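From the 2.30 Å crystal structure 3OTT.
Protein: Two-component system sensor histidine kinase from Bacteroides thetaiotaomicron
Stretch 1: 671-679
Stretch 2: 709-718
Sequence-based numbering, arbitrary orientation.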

ATOM      1  N   GLN B 671      -1.370  -4.911  49.598  1.00 26.79           N
ATOM      2  CA  GLN B 671      -1.483  -5.526  48.296  1.00 23.64           C
ATOM      3  C   GLN B 671      -0.072  -5.927  47.906  1.00 22.46           C
ATOM      4  O   GLN B 671       0.466  -5.486  46.879  1.00 21.32           O
ATOM      5  CB  GLN B 671      -2.101  -4.522  47.297  1.00 23.26           C
ATOM      6  CG  GLN B 671      -3.536  -4.131  47.672  1.00 22.01           C
ATOM      7  CD  GLN B 671      -4.200  -3.148  46.705  1.00 22.51           C
ATOM      8  OE1 GLN B 671      -3.643  -2.122  46.351  1.00 21.91           O
ATOM      9  NE2 GLN B 671      -5.421  -3.445  46.330  1.00 25.86           N
ATOM     10  N   ASN B 672       0.539  -6.765  48.726  1.00 22.05           N
ATOM     11  CA  ASN B 672       1.964  -7.038  48.540  1.00 23.12           C
ATOM     12  C   ASN B 672       2.279  -8.516  48.266  1.00 23.46           C
ATOM     13  O   ASN B 672       3.455  -8.931  48.330  1.00 24.18           O
ATOM     14  CB  ASN B 672       2.770  -6.526  49.777  1.00 23.61           C
ATOM     15  CG  ASN B 672       2.329  -7.201  51.055  1.00 20.79           C
ATOM     16  OD1 ASN B 672       1.186  -7.589  51.182  1.00 18.50           O
ATOM     17  ND2 ASN B 672       3.229  -7.366  51.977  1.00 21.48           N
ATOM     18  N   ASN B 673       1.236  -9.294  48.003  1.00 23.10           N
ATOM     19  CA  ASN B 673       1.401 -10.687  47.606  1.00 23.99           C
ATOM     20  C   ASN B 673       0.846 -10.810  46.192  1.00 23.29           C
ATOM     21  O   ASN B 673      -0.354 -10.841  45.988  1.00 22.91           O
ATOM     22  CB  ASN B 673       0.744 -11.623  48.633  1.00 25.33           C
ATOM     23  CG  ASN B 673       1.464 -11.563  50.028  1.00 26.90           C
ATOM     24  OD1 ASN B 673       2.480 -12.215  50.240  1.00 23.57           O
ATOM     25  ND2 ASN B 673       0.913 -10.773  50.964  1.00 27.46           N
ATOM     26  N   LEU B 674       1.762 -10.802  45.224  1.00 23.11           N
ATOM     27  CA  LEU B 674       1.482 -10.522  43.819  1.00 21.84           C
ATOM     28  C   LEU B 674       1.811 -11.680  42.872  1.00 22.06           C
ATOM     29  O   LEU B 674       2.824 -12.386  43.056  1.00 23.27           O
ATOM     30  CB  LEU B 674       2.285  -9.311  43.369  1.00 20.95           C
ATOM     31  CG  LEU B 674       2.209  -8.054  44.220  1.00 22.22           C
ATOM     32  CD1 LEU B 674       2.987  -7.016  43.517  1.00 19.51           C
ATOM     33  CD2 LEU B 674       0.730  -7.589  44.430  1.00 26.14           C
ATOM     34  N   SER B 675       0.926 -11.906  41.899  1.00 21.11           N
ATOM     35  CA  SER B 675       1.239 -12.820  40.791  1.00 22.29           C
ATOM     36  C   SER B 675       0.936 -12.168  39.473  1.00 20.55           C
ATOM     37  O   SER B 675       0.109 -11.292  39.392  1.00 21.01           O
ATOM     38  CB  SER B 675       0.522 -14.157  40.874  1.00 22.34           C
ATOM     39  OG  SER B 675       1.026 -14.904  41.923  1.00 26.30           O
ATOM     40  N   PHE B 676       1.634 -12.620  38.459  1.00 20.02           N
ATOM     41  CA  PHE B 676       1.642 -12.023  37.137  1.00 19.58           C
ATOM     42  C   PHE B 676       1.649 -13.230  36.213  1.00 20.73           C
ATOM     43  O   PHE B 676       2.495 -14.135  36.406  1.00 22.03           O
ATOM     44  CB  PHE B 676       2.949 -11.226  36.918  1.00 18.81           C
ATOM     45  CG  PHE B 676       3.123 -10.054  37.867  1.00 18.78           C
ATOM     46  CD1 PHE B 676       3.822 -10.196  39.062  1.00 18.63           C
ATOM     47  CD2 PHE B 676       2.551  -8.828  37.589  1.00 18.65           C
ATOM     48  CE1 PHE B 676       3.967  -9.080  39.988  1.00 19.74           C
ATOM     49  CE2 PHE B 676       2.717  -7.738  38.481  1.00 22.09           C
ATOM     50  CZ  PHE B 676       3.422  -7.897  39.698  1.00 19.55           C
ATOM     51  N   GLU B 677       0.729 -13.267  35.245  1.00 19.63           N
ATOM     52  CA  GLU B 677       0.850 -14.184  34.115  1.00 20.19           C
ATOM     53  C   GLU B 677       1.379 -13.416  32.945  1.00 19.09           C
ATOM     54  O   GLU B 677       1.033 -12.275  32.751  1.00 19.08           O
ATOM     55  CB  GLU B 677      -0.486 -14.830  33.746  1.00 20.37           C
ATOM     56  CG  GLU B 677      -0.923 -15.799  34.815  1.00 24.78           C
ATOM     57  CD  GLU B 677      -2.309 -16.330  34.597  1.00 33.15           C
ATOM     58  OE1 GLU B 677      -2.932 -16.005  33.553  1.00 36.06           O
ATOM     59  OE2 GLU B 677      -2.781 -17.064  35.493  1.00 38.18           O
ATOM     60  N   LEU B 678       2.170 -14.083  32.135  1.00 18.83           N
ATOM     61  CA  LEU B 678       2.865 -13.454  31.008  1.00 19.47           C
ATOM     62  C   LEU B 678       2.558 -14.287  29.755  1.00 18.68           C
ATOM     63  O   LEU B 678       2.320 -15.493  29.854  1.00 19.85           O
ATOM     64  CB  LEU B 678       4.393 -13.414  31.284  1.00 18.52           C
ATOM     65  CG  LEU B 678       5.126 -14.762  31.290  1.00 22.66           C
ATOM     66  CD1 LEU B 678       5.672 -15.150  29.898  1.00 23.38           C
ATOM     67  CD2 LEU B 678       6.260 -14.733  32.258  1.00 24.68           C
ATOM     68  N   SER B 679       2.584 -13.682  28.587  1.00 18.34           N
ATOM     69  CA  SER B 679       2.507 -14.498  27.364  1.00 19.10           C
ATOM     70  C   SER B 679       3.114 -13.758  26.186  1.00 19.51           C
ATOM     71  O   SER B 679       3.015 -12.536  26.108  1.00 21.67           O
ATOM     72  CB  SER B 679       1.037 -14.840  27.064  1.00 19.72           C
ATOM     73  OG  SER B 679       0.904 -15.392  25.767  1.00 19.24           O
ATOM     74  N   ILE B 709       5.164 -23.042  32.703  1.00 30.90           N
ATOM     75  CA  ILE B 709       4.685 -22.151  33.751  1.00 28.87           C
ATOM     76  C   ILE B 709       4.833 -20.757  33.262  1.00 25.94           C
ATOM     77  O   ILE B 709       5.928 -20.370  32.930  1.00 28.11           O
ATOM     78  CB  ILE B 709       5.427 -22.397  35.097  1.00 29.66           C
ATOM     79  CG1 ILE B 709       5.041 -23.764  35.650  1.00 32.57           C
ATOM     80  CG2 ILE B 709       5.094 -21.352  36.171  1.00 26.08           C
ATOM     81  CD1 ILE B 709       6.057 -24.769  35.360  1.00 38.60           C
ATOM     82  N   ASN B 710       3.753 -20.002  33.200  1.00 22.32           N
ATOM     83  CA  ASN B 710       3.889 -18.623  32.771  1.00 19.75           C
ATOM     84  C   ASN B 710       3.475 -17.686  33.883  1.00 19.69           C
ATOM     85  O   ASN B 710       3.113 -16.556  33.611  1.00 19.02           O
ATOM     86  CB  ASN B 710       3.029 -18.311  31.560  1.00 17.51           C
ATOM     87  CG  ASN B 710       1.574 -18.414  31.875  1.00 14.49           C
ATOM     88  OD1 ASN B 710       1.179 -19.316  32.561  1.00 14.02           O
ATOM     89  ND2 ASN B 710       0.756 -17.491  31.369  1.00 11.83           N
ATOM     90  N   ARG B 711       3.483 -18.167  35.118  1.00 20.47           N
ATOM     91  CA  ARG B 711       3.090 -17.337  36.257  1.00 21.19           C
ATOM     92  C   ARG B 711       4.281 -16.976  37.198  1.00 19.52           C
ATOM     93  O   ARG B 711       5.021 -17.805  37.591  1.00 19.60           O
ATOM     94  CB  ARG B 711       1.929 -17.967  37.051  1.00 21.03           C
ATOM     95  CG  ARG B 711       1.701 -17.225  38.350  1.00 25.58           C
ATOM     96  CD  ARG B 711       0.640 -17.802  39.205  1.00 33.73           C
ATOM     97  NE  ARG B 711      -0.574 -17.974  38.426  1.00 37.73           N
ATOM     98  CZ  ARG B 711      -1.781 -17.990  38.956  1.00 41.91           C
ATOM     99  NH1 ARG B 711      -1.918 -17.780  40.257  1.00 40.63           N
ATOM    100  NH2 ARG B 711      -2.845 -18.186  38.172  1.00 45.50           N
ATOM    101  N   ILE B 712       4.393 -15.725  37.552  1.00 18.30           N
ATOM    102  CA  ILE B 712       5.488 -15.224  38.344  1.00 18.62           C
ATOM    103  C   ILE B 712       4.921 -14.733  39.682  1.00 19.03           C
ATOM    104  O   ILE B 712       4.004 -13.942  39.685  1.00 17.62           O
ATOM    105  CB  ILE B 712       6.180 -14.072  37.626  1.00 17.85           C
ATOM    106  CG1 ILE B 712       6.959 -14.615  36.409  1.00 16.10           C
ATOM    107  CG2 ILE B 712       7.123 -13.247  38.608  1.00 16.44           C
ATOM    108  CD1 ILE B 712       7.524 -13.469  35.514  1.00 13.80           C
ATOM    109  N   THR B 713       5.451 -15.234  40.802  1.00 20.30           N
ATOM    110  CA  THR B 713       4.876 -14.916  42.096  1.00 21.85           C
ATOM    111  C   THR B 713       5.922 -14.353  43.090  1.00 21.75           C
ATOM    112  O   THR B 713       7.009 -14.919  43.275  1.00 22.19           O
ATOM    113  CB  THR B 713       4.054 -16.127  42.678  1.00 22.87           C
ATOM    114  OG1 THR B 713       3.365 -15.735  43.897  1.00 29.47           O
ATOM    115  CG2 THR B 713       4.982 -17.299  43.040  1.00 27.54           C
ATOM    116  N   TYR B 714       5.577 -13.244  43.733  1.00 20.19           N
ATOM    117  CA  TYR B 714       6.390 -12.703  44.833  1.00 20.18           C
ATOM    118  C   TYR B 714       5.519 -12.544  46.037  1.00 20.55           C
ATOM    119  O   TYR B 714       4.398 -12.118  45.914  1.00 20.64           O
ATOM    120  CB  TYR B 714       6.932 -11.333  44.453  1.00 18.78           C
ATOM    121  CG  TYR B 714       8.123 -11.443  43.595  1.00 20.38           C
ATOM    122  CD1 TYR B 714       7.994 -11.357  42.209  1.00 19.68           C
ATOM    123  CD2 TYR B 714       9.397 -11.668  44.132  1.00 20.45           C
ATOM    124  CE1 TYR B 714       9.061 -11.502  41.363  1.00 19.54           C
ATOM    125  CE2 TYR B 714      10.530 -11.800  43.251  1.00 22.12           C
ATOM    126  CZ  TYR B 714      10.328 -11.718  41.874  1.00 22.36           C
ATOM    127  OH  TYR B 714      11.349 -11.824  40.952  1.00 24.01           O
ATOM    128  N   SER B 715       6.024 -12.886  47.211  1.00 23.10           N
ATOM    129  CA  SER B 715       5.236 -12.713  48.462  1.00 24.40           C
ATOM    130  C   SER B 715       5.917 -11.751  49.466  1.00 24.34           C
ATOM    131  O   SER B 715       7.124 -11.488  49.360  1.00 23.79           O
ATOM    132  CB  SER B 715       4.986 -14.078  49.072  1.00 25.18           C
ATOM    133  OG  SER B 715       6.226 -14.573  49.518  1.00 30.86           O
ATOM    134  N   ASN B 716       5.126 -11.188  50.394  1.00 25.35           N
ATOM    135  CA  ASN B 716       5.614 -10.308  51.447  1.00 25.80           C
ATOM    136  C   ASN B 716       6.519  -9.164  51.001  1.00 25.89           C
ATOM    137  O   ASN B 716       7.559  -8.914  51.640  1.00 25.61           O
ATOM    138  CB  ASN B 716       6.407 -11.100  52.487  1.00 28.58           C
ATOM    139  CG  ASN B 716       5.702 -12.313  52.958  1.00 30.22           C
ATOM    140  OD1 ASN B 716       6.247 -13.415  52.874  1.00 33.78           O
ATOM    141  ND2 ASN B 716       4.493 -12.136  53.483  1.00 31.06           N
ATOM    142  N   LEU B 717       6.141  -8.449  49.942  1.00 24.29           N
ATOM    143  CA  LEU B 717       6.937  -7.329  49.559  1.00 24.53           C
ATOM    144  C   LEU B 717       6.753  -6.210  50.556  1.00 26.76           C
ATOM    145  O   LEU B 717       5.644  -5.997  51.033  1.00 26.79           O
ATOM    146  CB  LEU B 717       6.636  -6.876  48.141  1.00 24.06           C
ATOM    147  CG  LEU B 717       6.907  -7.986  47.108  1.00 22.80           C
ATOM    148  CD1 LEU B 717       6.312  -7.619  45.784  1.00 21.82           C
ATOM    149  CD2 LEU B 717       8.426  -8.134  46.991  1.00 23.41           C
ATOM    150  N   SER B 718       7.878  -5.560  50.915  1.00 27.93           N
ATOM    151  CA  SER B 718       7.925  -4.332  51.738  1.00 29.74           C
ATOM    152  C   SER B 718       7.685  -3.071  50.922  1.00 28.78           C
ATOM    153  O   SER B 718       7.970  -3.035  49.730  1.00 25.46           O
ATOM    154  CB  SER B 718       9.313  -4.194  52.387  1.00 31.07           C
ATOM    155  OG  SER B 718       9.415  -5.202  53.387  1.00 35.87           O
TER
HETATM  156  O   HOH W   1      -2.149 -17.190  31.290  1.00  3.74           O

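Strands 674-679 and 711-714 run antiparallel, their N-to-C directions 162° apart and their axes 4.6 Å apart at closest approach. The register follows from paired amides: L674 N to Y714 O and Y714 N to L674 O, each 3.0 Å, then F676 N to I712 O at 3.0 Å and I712 N to F676 O at 2.7 Å. S675 faces T713 between these hydrogen-bonded pairs, and E677 faces R711 just beyond the second, with CA atoms 4.4 Å apart in each case, close enough for CA-H...O contacts such as S675 CA to I712 O, 3.2 Å.

N710 has the largest area covered, 80 Å² of the 787 Å² buried in all. Its CA-to-CB bond points toward the partner, and its backbone and side chain together continue the bonding past the last bridge, E677 with R711: L678 N donates to N710 O (3.0 Å, 146°), while N710 ND2 donates to L678 O (3.0 Å, 164°). A water accepts from N710 ND2 at 2.9 Å and donates to E677 OE1 at 2.7 Å, linking this amide to the acid beside it. The other carboxylate oxygen, E677 OE2, forms a salt bridge with R711 NH2 at 2.9 Å, opposite charges meeting on the face shared with S675 and T713.

N672, with 69 Å² covered, plays the matching part at the other end. Its ND2 donates to L717 O (2.9 Å, 159°) and its backbone O accepts from L717 N (3.2 Å, 172°). Next to it, N673 OD1 accepts a hydrogen bond from N716 N at 2.8 Å and 165°, so side-chain amides bond to backbone beyond both ends of the strand pairing.

I712, also 69 Å², lies on the face it shares with L674, F676 and Y714, and meets F676 and L678 by apolar contact. Its CD1 lies 3.7 Å from L678 CD2, and its CB is 4.4 Å from F676 CB, distances typical of van der Waals packing.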